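Long-range contacts in PT26-6P (Thermococcus sp., PDB 2WB7), which is of unknown function but is encoded by a family of mobile, extrachromosomal elements of Euryarchaea and is built from three domains with novel folds: residues A[60-66]-A[259-265]; A[152-156]-A[374-378]; A[176-182]-A[193-199]; A[237-243]-A[274-280]; A[380-384]-A[505-509]. All coordinates share one frame. Residue numbers count along the deposited sequence, not the author numbering.

Interaction 1: residues A[60-66]-A[259-265]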
# COMPACT_ATOMS: atom_id res chain seq x y z
N LEU A 60 -10.70 -2.33 11.22
CA LEU A 60 -10.24 -1.95 9.89
C LEU A 60 -9.66 -3.15 9.10
O LEU A 60 -8.76 -3.86 9.57
CB LEU A 60 -9.18 -0.86 10.01
CG LEU A 60 -8.67 -0.35 8.67
CD1 LEU A 60 -9.52 0.83 8.21
CD2 LEU A 60 -7.16 0.02 8.76
N ILE A 61 -10.20 -3.37 7.91
CA ILE A 61 -9.63 -4.31 6.95
C ILE A 61 -9.22 -3.49 5.74
O ILE A 61 -10.03 -2.76 5.18
CB ILE A 61 -10.66 -5.35 6.49
CG1 ILE A 61 -11.30 -6.04 7.68
CG2 ILE A 61 -10.03 -6.37 5.54
CD1 ILE A 61 -12.32 -7.11 7.29
N TYR A 62 -7.96 -3.58 5.34
CA TYR A 62 -7.55 -2.86 4.16
C TYR A 62 -7.75 -3.73 2.92
O TYR A 62 -7.29 -4.87 2.86
CB TYR A 62 -6.11 -2.38 4.27
CG TYR A 62 -5.67 -1.61 3.04
CD1 TYR A 62 -5.61 -0.21 3.06
CD2 TYR A 62 -5.35 -2.27 1.86
CE1 TYR A 62 -5.22 0.51 1.92
CE2 TYR A 62 -4.97 -1.56 0.72
CZ TYR A 62 -4.91 -0.18 0.76
OH TYR A 62 -4.53 0.51 -0.37
N GLY A 63 -8.48 -3.19 1.94
CA GLY A 63 -8.65 -3.83 0.64
C GLY A 63 -9.10 -5.28 0.66
O GLY A 63 -10.09 -5.62 1.29
N PHE A 64 -8.36 -6.15 -0.02
CA PHE A 64 -8.79 -7.52 -0.17
C PHE A 64 -8.04 -8.47 0.75
O PHE A 64 -7.64 -9.55 0.33
CB PHE A 64 -8.60 -7.98 -1.62
CG PHE A 64 -9.41 -7.21 -2.62
CD1 PHE A 64 -10.73 -7.53 -2.84
CD2 PHE A 64 -8.85 -6.16 -3.34
CE1 PHE A 64 -11.48 -6.82 -3.76
CE2 PHE A 64 -9.60 -5.45 -4.25
CZ PHE A 64 -10.92 -5.78 -4.46
N SER A 65 -7.85 -8.07 2.01
CA SER A 65 -7.13 -8.93 2.95
C SER A 65 -8.02 -10.00 3.60
O SER A 65 -9.24 -9.90 3.65
CB SER A 65 -6.47 -8.12 4.04
OG SER A 65 -6.07 -6.86 3.56
N ALA A 66 -7.36 -11.04 4.09
CA ALA A 66 -8.01 -12.05 4.89
C ALA A 66 -7.94 -11.53 6.32
O ALA A 66 -7.07 -10.72 6.64
CB ALA A 66 -7.26 -13.36 4.74
N TYR A 259 -0.69 1.01 -2.99
CA TYR A 259 -0.99 -0.39 -2.67
C TYR A 259 -2.37 -0.82 -3.13
O TYR A 259 -3.29 -0.02 -3.10
CB TYR A 259 -0.93 -0.62 -1.16
CG TYR A 259 0.41 -0.41 -0.52
CD1 TYR A 259 0.69 0.76 0.17
CD2 TYR A 259 1.38 -1.41 -0.56
CE1 TYR A 259 1.93 0.95 0.77
CE2 TYR A 259 2.61 -1.23 0.03
CZ TYR A 259 2.88 -0.05 0.71
OH TYR A 259 4.10 0.14 1.31
N ALA A 260 -2.50 -2.09 -3.51
CA ALA A 260 -3.80 -2.72 -3.69
C ALA A 260 -3.70 -4.17 -3.21
O ALA A 260 -2.64 -4.78 -3.32
CB ALA A 260 -4.23 -2.67 -5.15
N GLY A 261 -4.79 -4.73 -2.69
CA GLY A 261 -4.76 -6.11 -2.24
C GLY A 261 -4.79 -6.32 -0.74
O GLY A 261 -5.48 -5.60 -0.02
N ALA A 262 -4.05 -7.31 -0.26
CA ALA A 262 -4.13 -7.74 1.14
C ALA A 262 -3.16 -6.97 2.04
O ALA A 262 -2.32 -7.56 2.72
CB ALA A 262 -3.88 -9.23 1.23
N LEU A 263 -3.28 -5.66 2.06
CA LEU A 263 -2.31 -4.84 2.76
C LEU A 263 -2.30 -5.08 4.27
O LEU A 263 -1.29 -4.85 4.93
CB LEU A 263 -2.50 -3.35 2.46
CG LEU A 263 -1.41 -2.42 2.98
CD1 LEU A 263 -0.04 -2.71 2.34
CD2 LEU A 263 -1.82 -0.97 2.72
N SER A 264 -3.43 -5.53 4.82
CA SER A 264 -3.50 -5.83 6.24
C SER A 264 -2.70 -7.09 6.58
O SER A 264 -2.25 -7.25 7.71
CB SER A 264 -4.95 -6.02 6.66
OG SER A 264 -5.70 -4.83 6.50
N ASP A 265 -2.53 -7.97 5.61
CA ASP A 265 -1.87 -9.25 5.87
C ASP A 265 -0.35 -9.15 5.80
O ASP A 265 0.35 -9.69 6.67
CB ASP A 265 -2.35 -10.32 4.89
CG ASP A 265 -3.86 -10.51 4.95
OD1 ASP A 265 -4.48 -10.06 5.95
OD2 ASP A 265 -4.43 -11.10 4.00
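Two beta hairpins meet turn against turn. Residues 60-66 form the bend between antiparallel strands 52-62 and 66-75, a type II' turn from Tyr-62 to Ser-65, while 259-265 connect strand 253-261 to strand 266-272 of the large antiparallel sheet. The contact therefore joins the two immunoglobulin-like regions of the chain. The nearest CA atoms, those of Ser-65 and Ala-262, are 3.7 Å apart, and Phe-64 N donates to Gly-261 O over 2.9 Å. Glycine suits both tight places. Gly-63 has positive phi, and a CB there would run into Gly-261 O; at Gly-261 the backbone angles would jam a CB against the preceding carbonyl. Small hydroxyl side chains then do the joining. Tyr-62 N donates to Ser-264 OG (2.8 Å), and Ser-264 N donates to Ser-65 OG (3.2 Å), whose own hydroxyl turns back to Tyr-62 O inside its turn at a very short 2.4 Å. Tyr-62 contributes the most buried area of the contact: CD2 of Leu-263 sits over its ring face, 3.6 Å from the centroid, as a CH-pi contact. Tyr-259 directs its own hydroxyl to Ile-268 O within the large sheet. At the far end of the contact Asp-265 reaches across with its carboxylate, and Ala-66 N donates to Asp-265 OD2 over 2.9 Å.

Interaction 2: residues A[152-156]-A[374-378]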
# COMPACT_ATOMS: atom_id res chain seq x y z
N TYR A 152 -3.36 -3.66 -15.50
CA TYR A 152 -2.68 -2.69 -14.67
C TYR A 152 -3.66 -1.68 -14.12
O TYR A 152 -3.64 -1.39 -12.93
CB TYR A 152 -1.60 -1.99 -15.49
CG TYR A 152 -1.00 -0.85 -14.74
CD1 TYR A 152 0.14 -1.03 -13.96
CD2 TYR A 152 -1.60 0.41 -14.76
CE1 TYR A 152 0.68 0.02 -13.25
CE2 TYR A 152 -1.07 1.47 -14.05
CZ TYR A 152 0.07 1.26 -13.29
OH TYR A 152 0.59 2.31 -12.59
N ASP A 153 -4.50 -1.12 -14.99
CA ASP A 153 -5.51 -0.16 -14.58
C ASP A 153 -6.47 -0.86 -13.65
O ASP A 153 -6.93 -0.31 -12.66
CB ASP A 153 -6.32 0.33 -15.78
CG ASP A 153 -5.48 1.07 -16.80
OD1 ASP A 153 -4.49 1.74 -16.39
OD2 ASP A 153 -5.82 1.02 -18.01
N LYS A 154 -6.79 -2.10 -14.00
CA LYS A 154 -7.78 -2.86 -13.27
C LYS A 154 -7.37 -2.99 -11.82
O LYS A 154 -8.20 -2.92 -10.91
CB LYS A 154 -7.93 -4.23 -13.91
CG LYS A 154 -9.20 -4.91 -13.53
CD LYS A 154 -9.33 -6.24 -14.24
CE LYS A 154 -10.63 -6.92 -13.83
NZ LYS A 154 -10.68 -8.29 -14.43
N ILE A 155 -6.08 -3.17 -11.59
CA ILE A 155 -5.57 -3.30 -10.23
C ILE A 155 -6.01 -2.13 -9.35
O ILE A 155 -6.48 -2.34 -8.24
CB ILE A 155 -4.04 -3.41 -10.20
CG1 ILE A 155 -3.62 -4.75 -10.82
CG2 ILE A 155 -3.54 -3.28 -8.80
CD1 ILE A 155 -2.18 -4.85 -11.15
N TRP A 156 -5.87 -0.91 -9.86
CA TRP A 156 -6.14 0.28 -9.06
C TRP A 156 -7.59 0.71 -9.09
O TRP A 156 -7.97 1.62 -8.36
CB TRP A 156 -5.24 1.44 -9.50
CG TRP A 156 -3.85 0.99 -9.70
CD1 TRP A 156 -3.17 0.92 -10.88
CD2 TRP A 156 -2.97 0.49 -8.69
NE1 TRP A 156 -1.91 0.41 -10.66
CE2 TRP A 156 -1.76 0.14 -9.33
CE3 TRP A 156 -3.09 0.31 -7.31
CZ2 TRP A 156 -0.69 -0.37 -8.63
CZ3 TRP A 156 -2.02 -0.21 -6.62
CH2 TRP A 156 -0.83 -0.55 -7.28
N TRP A 374 -3.12 -11.65 -2.33
CA TRP A 374 -2.19 -10.98 -3.21
C TRP A 374 -1.97 -9.55 -2.77
O TRP A 374 -2.83 -8.95 -2.11
CB TRP A 374 -2.71 -11.01 -4.65
CG TRP A 374 -3.97 -10.23 -4.86
CD1 TRP A 374 -5.24 -10.68 -4.70
CD2 TRP A 374 -4.08 -8.86 -5.25
NE1 TRP A 374 -6.13 -9.68 -4.99
CE2 TRP A 374 -5.45 -8.55 -5.33
CE3 TRP A 374 -3.14 -7.85 -5.54
CZ2 TRP A 374 -5.91 -7.29 -5.68
CZ3 TRP A 374 -3.61 -6.60 -5.90
CH2 TRP A 374 -4.98 -6.33 -5.96
N LEU A 375 -0.81 -9.02 -3.12
CA LEU A 375 -0.51 -7.60 -2.91
C LEU A 375 0.15 -7.00 -4.15
O LEU A 375 0.95 -7.66 -4.85
CB LEU A 375 0.40 -7.40 -1.70
CG LEU A 375 0.63 -5.94 -1.29
CD1 LEU A 375 -0.59 -5.37 -0.63
CD2 LEU A 375 1.79 -5.85 -0.33
N ALA A 376 -0.23 -5.77 -4.45
CA ALA A 376 0.42 -5.01 -5.50
C ALA A 376 0.89 -3.72 -4.87
O ALA A 376 0.16 -3.10 -4.10
CB ALA A 376 -0.56 -4.73 -6.65
N ALA A 377 2.12 -3.34 -5.17
CA ALA A 377 2.67 -2.12 -4.60
C ALA A 377 3.50 -1.47 -5.67
O ALA A 377 4.40 -2.10 -6.24
CB ALA A 377 3.53 -2.43 -3.38
N GLU A 378 3.17 -0.22 -5.98
CA GLU A 378 3.88 0.50 -7.02
C GLU A 378 4.64 1.69 -6.43
O GLU A 378 4.03 2.63 -5.92
CB GLU A 378 2.92 0.92 -8.13
CG GLU A 378 3.52 1.94 -9.07
CD GLU A 378 2.61 2.31 -10.24
OE1 GLU A 378 1.50 1.75 -10.34
OE2 GLU A 378 3.02 3.15 -11.06
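Tyr-152 opens the helical segment and makes its one direct polar link to the strand: the phenol OH donates to Glu-378 OE1 at a very short 2.5 Å. A long, extended tyrosine suits this task, because the axes of the two short segments come no closer than 10.5 Å and are inclined at 104°. Three residues on, nearly one turn further, Ile-155 fills the space between them, its CG2 lying 4.0 Å from Ala-376 CB and 4.4 Å from Trp-374 CH2. Trp-156 follows with a broad indole, placing CH2 4.2 Å from Ala-376 CB and CZ2 3.5 Å from Glu-378 OE1. On the strand, Trp-374, Ala-376 and Glu-378 alternate onto the helix side, and the small alanine leaves room for the isoleucine and tryptophan. Two further polar atoms have partners nearby: Glu-378 OE2 with His-354, and Trp-374 NE1 with Asp-132. Helix 149-157 thus lies across one face of the large antiparallel sheet, over strand 370-379 and its neighbours 253-261 and 350-364, touching Ala-260 and Leu-356.

Interaction 3: residues A[176-182]-A[193-199]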
# COMPACT_ATOMS: atom_id res chain seq x y z
N TRP A 176 -33.69 -33.02 32.13
CA TRP A 176 -33.67 -33.94 33.27
C TRP A 176 -34.86 -33.67 34.19
O TRP A 176 -35.20 -32.51 34.43
CB TRP A 176 -32.36 -33.80 34.05
CG TRP A 176 -31.15 -34.36 33.34
CD1 TRP A 176 -30.61 -33.92 32.17
CD2 TRP A 176 -30.32 -35.46 33.77
NE1 TRP A 176 -29.50 -34.67 31.83
CE2 TRP A 176 -29.30 -35.62 32.80
CE3 TRP A 176 -30.34 -36.33 34.87
CZ2 TRP A 176 -28.32 -36.62 32.89
CZ3 TRP A 176 -29.36 -37.32 34.97
CH2 TRP A 176 -28.36 -37.45 33.98
N LYS A 177 -35.49 -34.73 34.70
CA LYS A 177 -36.57 -34.62 35.70
C LYS A 177 -36.21 -35.43 36.94
O LYS A 177 -35.39 -36.35 36.87
CB LYS A 177 -37.89 -35.16 35.14
CG LYS A 177 -38.04 -35.07 33.63
CD LYS A 177 -38.26 -33.64 33.15
CE LYS A 177 -38.30 -33.56 31.61
NZ LYS A 177 -38.75 -32.20 31.15
N THR A 178 -36.84 -35.10 38.06
CA THR A 178 -36.73 -35.91 39.28
C THR A 178 -37.53 -37.20 39.19
O THR A 178 -38.71 -37.18 38.84
CB THR A 178 -37.23 -35.18 40.53
OG1 THR A 178 -38.34 -34.34 40.18
CG2 THR A 178 -36.14 -34.33 41.14
N ASP A 179 -36.88 -38.31 39.50
CA ASP A 179 -37.52 -39.61 39.54
C ASP A 179 -38.14 -39.81 40.92
O ASP A 179 -37.47 -40.28 41.85
CB ASP A 179 -36.50 -40.72 39.25
CG ASP A 179 -37.13 -42.09 39.25
OD1 ASP A 179 -38.15 -42.29 39.94
OD2 ASP A 179 -36.60 -42.98 38.54
N SER A 180 -39.42 -39.46 41.04
CA SER A 180 -40.13 -39.45 42.32
C SER A 180 -40.15 -40.80 43.05
O SER A 180 -40.50 -40.87 44.23
CB SER A 180 -41.56 -38.96 42.10
OG SER A 180 -42.06 -38.30 43.24
N SER A 181 -39.75 -41.85 42.35
CA SER A 181 -39.85 -43.21 42.87
C SER A 181 -38.60 -43.71 43.57
O SER A 181 -38.49 -44.89 43.87
CB SER A 181 -40.18 -44.19 41.74
OG SER A 181 -39.01 -44.59 41.04
N VAL A 182 -37.63 -42.82 43.79
CA VAL A 182 -36.39 -43.16 44.46
C VAL A 182 -36.30 -42.39 45.76
O VAL A 182 -36.50 -41.18 45.80
CB VAL A 182 -35.15 -42.88 43.56
CG1 VAL A 182 -33.88 -42.92 44.39
CG2 VAL A 182 -35.08 -43.90 42.43
N HIS A 193 -28.58 -38.84 39.15
CA HIS A 193 -27.82 -37.95 40.05
C HIS A 193 -28.60 -37.57 41.32
O HIS A 193 -29.58 -36.84 41.24
CB HIS A 193 -27.44 -36.65 39.33
CG HIS A 193 -26.55 -36.84 38.14
ND1 HIS A 193 -25.30 -37.42 38.22
CD2 HIS A 193 -26.73 -36.52 36.84
CE1 HIS A 193 -24.76 -37.46 37.02
NE2 HIS A 193 -25.60 -36.92 36.16
N TRP A 194 -28.15 -38.04 42.49
CA TRP A 194 -28.75 -37.56 43.74
C TRP A 194 -28.33 -36.12 43.93
O TRP A 194 -27.16 -35.80 43.82
CB TRP A 194 -28.33 -38.39 44.96
CG TRP A 194 -29.15 -38.01 46.18
CD1 TRP A 194 -28.84 -37.08 47.14
CD2 TRP A 194 -30.45 -38.53 46.53
NE1 TRP A 194 -29.86 -36.99 48.06
CE2 TRP A 194 -30.85 -37.87 47.72
CE3 TRP A 194 -31.30 -39.48 45.96
CZ2 TRP A 194 -32.07 -38.15 48.34
CZ3 TRP A 194 -32.51 -39.75 46.58
CH2 TRP A 194 -32.88 -39.08 47.76
N TYR A 195 -29.29 -35.26 44.24
CA TYR A 195 -29.02 -33.83 44.29
C TYR A 195 -30.21 -33.09 44.87
O TYR A 195 -31.32 -33.17 44.34
CB TYR A 195 -28.69 -33.33 42.88
CG TYR A 195 -28.60 -31.83 42.73
CD1 TYR A 195 -27.39 -31.16 42.91
CD2 TYR A 195 -29.72 -31.08 42.38
CE1 TYR A 195 -27.30 -29.78 42.76
CE2 TYR A 195 -29.64 -29.70 42.23
CZ TYR A 195 -28.43 -29.06 42.42
OH TYR A 195 -28.35 -27.70 42.27
N GLU A 196 -29.98 -32.37 45.96
CA GLU A 196 -31.06 -31.72 46.69
C GLU A 196 -32.12 -32.75 47.11
O GLU A 196 -33.33 -32.55 46.91
CB GLU A 196 -31.68 -30.60 45.86
CG GLU A 196 -30.77 -29.39 45.66
CD GLU A 196 -31.53 -28.14 45.23
OE1 GLU A 196 -32.77 -28.12 45.35
OE2 GLU A 196 -30.88 -27.17 44.77
N ASP A 197 -31.65 -33.86 47.68
CA ASP A 197 -32.51 -34.88 48.28
C ASP A 197 -33.49 -35.53 47.32
O ASP A 197 -34.44 -36.18 47.75
CB ASP A 197 -33.29 -34.29 49.46
CG ASP A 197 -32.38 -33.71 50.51
OD1 ASP A 197 -31.31 -34.30 50.76
OD2 ASP A 197 -32.75 -32.66 51.09
N ALA A 198 -33.28 -35.35 46.03
CA ALA A 198 -34.06 -36.06 45.04
C ALA A 198 -33.13 -36.73 44.04
O ALA A 198 -31.98 -36.32 43.86
CB ALA A 198 -35.02 -35.14 44.34
N CYS A 199 -33.62 -37.77 43.39
CA CYS A 199 -32.80 -38.49 42.44
C CYS A 199 -33.16 -38.11 41.03
O CYS A 199 -34.13 -38.62 40.49
CB CYS A 199 -32.98 -39.99 42.61
SG CYS A 199 -32.21 -40.89 41.28
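Cys-199 has by far the largest area buried here, and it contributes both backbone and side chain. Its carbonyl O accepts from Asp-179 N at 2.9 Å, while its CB lies 3.5 Å from Val-182 CG1; SG is tied to Cys-188 in a disulfide. Val-182, next in buried area, is placed by a type I turn that starts at Asp-179, where OD1 accepts from Ser-181 N (2.9 Å) to form an Asx turn, a role for which the short aspartate is well suited. The branched valine then also meets the edge of the Trp-194 ring, CG1 to CZ3 4.1 Å. The bond from Asp-179 continues the antiparallel pairing of strands 163-178 and 198-213 at the tip of a long beta arm. Through a type I' turn, Tyr-195 to Ala-198, 193-195 folds back on the end of strand 198-213 as a small hairpin. The side chains of His-193 and Trp-176 meet over strand 198-213, which lies between their strands: the rings are near parallel but slid apart and barely overlap, with the imidazole and six-membered-ring centroids 4.9 Å apart, and Phe-82 meets both.

Interaction 4: residues A[237-243]-A[274-280]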
# COMPACT_ATOMS: atom_id res chain seq x y z
N SER A 237 11.47 11.77 -8.93
CA SER A 237 12.89 11.63 -9.15
C SER A 237 13.57 12.94 -8.88
O SER A 237 13.00 14.00 -9.15
CB SER A 237 13.14 11.24 -10.60
OG SER A 237 14.52 11.23 -10.90
N LEU A 238 14.77 12.90 -8.33
CA LEU A 238 15.57 14.11 -8.28
C LEU A 238 15.77 14.62 -9.71
O LEU A 238 15.70 13.86 -10.67
CB LEU A 238 16.91 13.81 -7.61
CG LEU A 238 16.90 13.73 -6.08
CD1 LEU A 238 18.21 13.16 -5.58
CD2 LEU A 238 16.59 15.11 -5.44
N PRO A 239 16.02 15.92 -9.86
CA PRO A 239 16.33 16.46 -11.17
C PRO A 239 17.51 15.75 -11.85
O PRO A 239 18.38 15.24 -11.17
CB PRO A 239 16.69 17.92 -10.86
CG PRO A 239 15.84 18.25 -9.66
CD PRO A 239 15.86 16.97 -8.85
N ILE A 240 17.53 15.73 -13.18
CA ILE A 240 18.54 14.96 -13.91
C ILE A 240 19.98 15.34 -13.61
O ILE A 240 20.90 14.55 -13.87
CB ILE A 240 18.31 15.00 -15.45
CG1 ILE A 240 18.48 16.42 -15.97
CG2 ILE A 240 16.96 14.42 -15.79
CD1 ILE A 240 18.31 16.57 -17.46
N LYS A 241 20.22 16.54 -13.08
CA LYS A 241 21.60 16.91 -12.79
C LYS A 241 22.26 15.91 -11.84
O LYS A 241 23.48 15.78 -11.83
CB LYS A 241 21.74 18.33 -12.25
CG LYS A 241 21.26 18.52 -10.84
CD LYS A 241 22.25 19.33 -10.04
CE LYS A 241 22.51 18.67 -8.71
NZ LYS A 241 23.86 19.02 -8.19
N PHE A 242 21.46 15.18 -11.08
CA PHE A 242 21.99 14.32 -10.03
C PHE A 242 22.56 13.03 -10.58
O PHE A 242 23.00 12.18 -9.82
CB PHE A 242 20.95 14.04 -8.95
CG PHE A 242 20.71 15.20 -8.03
CD1 PHE A 242 19.65 16.07 -8.26
CD2 PHE A 242 21.54 15.44 -6.95
CE1 PHE A 242 19.42 17.14 -7.42
CE2 PHE A 242 21.33 16.53 -6.10
CZ PHE A 242 20.26 17.38 -6.34
N LEU A 243 22.57 12.90 -11.90
CA LEU A 243 23.17 11.75 -12.55
C LEU A 243 24.69 11.80 -12.50
O LEU A 243 25.34 10.77 -12.41
CB LEU A 243 22.71 11.66 -14.01
CG LEU A 243 21.42 10.90 -14.31
CD1 LEU A 243 21.13 10.94 -15.81
CD2 LEU A 243 21.51 9.47 -13.79
N PRO A 274 17.49 7.59 -5.91
CA PRO A 274 16.62 8.77 -5.99
C PRO A 274 16.51 9.45 -7.39
O PRO A 274 15.79 10.44 -7.55
CB PRO A 274 17.25 9.74 -4.97
CG PRO A 274 18.59 9.07 -4.51
CD PRO A 274 18.84 7.90 -5.40
N VAL A 275 17.24 8.92 -8.38
CA VAL A 275 17.25 9.49 -9.72
C VAL A 275 16.86 8.45 -10.75
O VAL A 275 17.39 7.34 -10.75
CB VAL A 275 18.64 9.95 -10.12
CG1 VAL A 275 18.53 11.03 -11.12
CG2 VAL A 275 19.35 10.46 -8.93
N HIS A 276 15.94 8.82 -11.64
CA HIS A 276 15.42 7.91 -12.66
C HIS A 276 15.31 8.65 -13.97
O HIS A 276 14.43 9.48 -14.15
CB HIS A 276 14.04 7.40 -12.24
CG HIS A 276 14.03 6.76 -10.88
ND1 HIS A 276 14.31 5.42 -10.69
CD2 HIS A 276 13.81 7.27 -9.65
CE1 HIS A 276 14.23 5.13 -9.41
NE2 HIS A 276 13.93 6.24 -8.75
N VAL A 277 16.23 8.37 -14.88
CA VAL A 277 16.29 9.08 -16.15
C VAL A 277 16.35 8.08 -17.28
O VAL A 277 16.91 7.00 -17.10
CB VAL A 277 17.54 9.97 -16.25
CG1 VAL A 277 17.43 10.90 -17.44
CG2 VAL A 277 17.74 10.77 -14.97
N LEU A 278 15.78 8.42 -18.43
CA LEU A 278 15.86 7.54 -19.60
C LEU A 278 17.32 7.25 -19.95
O LEU A 278 18.20 8.10 -19.77
CB LEU A 278 15.14 8.13 -20.81
CG LEU A 278 13.61 8.14 -20.79
CD1 LEU A 278 13.03 8.74 -22.06
CD2 LEU A 278 13.04 6.73 -20.56
N ASN A 279 17.56 6.04 -20.45
CA ASN A 279 18.91 5.55 -20.74
C ASN A 279 19.83 5.47 -19.55
O ASN A 279 21.02 5.23 -19.73
CB ASN A 279 19.59 6.30 -21.88
CG ASN A 279 19.18 5.76 -23.23
OD1 ASN A 279 18.76 4.60 -23.35
ND2 ASN A 279 19.24 6.60 -24.24
N SER A 280 19.30 5.64 -18.35
CA SER A 280 20.12 5.43 -17.17
C SER A 280 19.64 4.23 -16.33
O SER A 280 18.62 3.61 -16.64
CB SER A 280 20.16 6.70 -16.36
OG SER A 280 21.49 6.95 -15.93
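Both hydrogen bonds across this loop-to-loop contact gather at Ser-237 and Leu-238. Leu-238 N donates to Pro-274 O at 2.8 Å, almost in line, and His-276 N donates to Ser-237 OG at 2.9 Å. That hydroxyl is used twice, since it also donates to Leu-238 O at 2.9 Å; serine fits because it can accept from the other segment's backbone and donate to its own. Ser-237 O is taken by Tyr-490 OH of helix 471-499, and His-276 ND1 by Tyr-344 OH. Apolar packing accompanies these bonds, Leu-238 CD1 lying 3.6 Å from Pro-274 CB, and continues along the 3-10 segment that starts at Ile-240. Val-275 lies among Leu-238, Phe-242 and Leu-243, with CG2 3.9 Å from Phe-242 CB, while Val-277 CG2 packs 3.5 Å from Leu-243 CD1 and 3.8 Å from Ile-240 CG2. Compact, branched valines suit two chains running so close. The chemistry implies that directed bonds and apolar packing together fix Ser-237 and Leu-238, whereas toward Val-277 closely packed apolar side chains alone hold the two loops together.

Interaction 5: residues A[380-384]-A[505-509]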
# COMPACT_ATOMS: atom_id res chain seq x y z
N MSE A 380 6.21 5.07 -6.10
CA MSE A 380 5.74 6.28 -6.77
C MSE A 380 6.91 7.01 -7.41
O MSE A 380 7.23 8.15 -7.05
CB MSE A 380 5.01 7.15 -5.77
CG MSE A 380 3.73 6.51 -5.25
SE MSE A 380 2.44 6.41 -6.66
CE MSE A 380 1.85 8.22 -6.37
N ILE A 381 7.58 6.34 -8.34
CA ILE A 381 8.75 6.91 -8.97
C ILE A 381 8.32 7.71 -10.19
O ILE A 381 7.14 7.73 -10.54
CB ILE A 381 9.78 5.82 -9.40
CG1 ILE A 381 9.14 4.77 -10.31
CG2 ILE A 381 10.38 5.15 -8.19
CD1 ILE A 381 9.49 4.91 -11.81
N SER A 382 9.27 8.38 -10.81
CA SER A 382 9.01 8.98 -12.10
C SER A 382 10.30 8.89 -12.91
O SER A 382 11.39 9.15 -12.39
CB SER A 382 8.60 10.43 -11.95
OG SER A 382 8.59 11.05 -13.22
N VAL A 383 10.18 8.51 -14.18
CA VAL A 383 11.35 8.46 -15.02
C VAL A 383 11.38 9.70 -15.88
O VAL A 383 10.47 9.95 -16.64
CB VAL A 383 11.35 7.23 -15.89
CG1 VAL A 383 12.57 7.27 -16.77
CG2 VAL A 383 11.33 5.97 -15.01
N LEU A 384 12.43 10.50 -15.74
CA LEU A 384 12.54 11.77 -16.46
C LEU A 384 13.28 11.59 -17.78
O LEU A 384 14.04 10.64 -17.96
CB LEU A 384 13.29 12.81 -15.62
CG LEU A 384 12.68 13.10 -14.25
CD1 LEU A 384 13.67 13.84 -13.43
CD2 LEU A 384 11.42 13.91 -14.40
N GLN A 505 1.69 9.22 -13.81
CA GLN A 505 3.07 9.66 -13.61
C GLN A 505 3.23 11.17 -13.84
O GLN A 505 4.07 11.82 -13.22
CB GLN A 505 4.06 8.84 -14.45
CG GLN A 505 5.50 9.04 -13.99
CD GLN A 505 6.45 8.00 -14.54
OE1 GLN A 505 6.40 6.82 -14.16
NE2 GLN A 505 7.36 8.43 -15.41
N ALA A 506 2.39 11.72 -14.72
CA ALA A 506 2.32 13.15 -14.97
C ALA A 506 2.00 13.91 -13.69
O ALA A 506 2.53 15.00 -13.46
CB ALA A 506 1.29 13.44 -16.01
N LYS A 507 1.13 13.36 -12.87
CA LYS A 507 0.71 14.06 -11.66
C LYS A 507 1.82 14.08 -10.62
O LYS A 507 1.93 15.00 -9.81
CB LYS A 507 -0.57 13.45 -11.10
CG LYS A 507 -1.79 13.65 -11.97
CD LYS A 507 -3.00 12.92 -11.38
CE LYS A 507 -4.29 13.71 -11.62
NZ LYS A 507 -5.47 13.01 -11.03
N ILE A 508 2.65 13.05 -10.65
CA ILE A 508 3.81 13.06 -9.78
C ILE A 508 4.78 14.17 -10.19
O ILE A 508 5.18 15.03 -9.37
CB ILE A 508 4.52 11.70 -9.79
CG1 ILE A 508 3.66 10.64 -9.08
CG2 ILE A 508 5.87 11.84 -9.14
CD1 ILE A 508 3.99 9.22 -9.45
N ASP A 509 5.16 14.18 -11.47
CA ASP A 509 6.01 15.24 -11.97
C ASP A 509 5.45 16.61 -11.60
O ASP A 509 6.17 17.45 -11.06
CB ASP A 509 6.22 15.09 -13.48
CG ASP A 509 7.07 13.88 -13.83
OD1 ASP A 509 7.93 13.53 -13.00
OD2 ASP A 509 6.89 13.30 -14.93
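The chain leaving the large beta sheet after strand 370-379 lies here against helix 503-523, joining the second immunoglobulin-like region to the C-terminal helical domain. Nonpolar packing centres on Ile-508, which points from the helix toward the loop and has the most area covered. Its CD1 makes an apolar contact, 3.9 Å, with CE of Met-380, a selenomethionine whose long side chain brings CE to the isoleucine. The same CD1 is in van der Waals contact with the backbone carbonyl, Ile-381 O, at 3.7 Å, and CG2 lies 4.2 Å from Ser-382 CB. Branched isoleucine can thus touch three successive loop residues. Gln-505, one turn earlier, fills the space beside Ile-381, Ser-382 and Val-383, and also touches Asp-352 and His-354 of strand 350-364. Charge is balanced next to this: Lys-497 of helix 471-499 forms a salt bridge with Asp-509 OD2 and donates to Val-383 O, so that a second helix shares in holding the loop. The other carboxylate oxygen serves the contact itself, where a small serine allows close approach: Ser-382 OG donates to Asp-509 OD1 at 2.6 Å.

Overall arrangement
Four of the five contacts lie around the large antiparallel sheet. Interaction 1 uses its strand 253-261 and interaction 2, centred 12 Å away, the neighbouring strand 370-379; the two strands bond directly through Ala-262 N to Trp-374 O and Ala-260 O to Ala-376 N, both 2.8 Å. Interaction 5 begins just after strand segment 374-378 and runs into interaction 4, also 12 Å away between centres: His-276 O meets Leu-384 N at 2.7 Å and Leu-278 N meets Leu-384 O at 2.9 Å. The sheet thus connects with the first immunoglobulin-like region through interactions 1 and 2 and with the helices through interaction 5. Interaction 3 stands apart at the arm's tip, its centre about 90 Å from that of interaction 4.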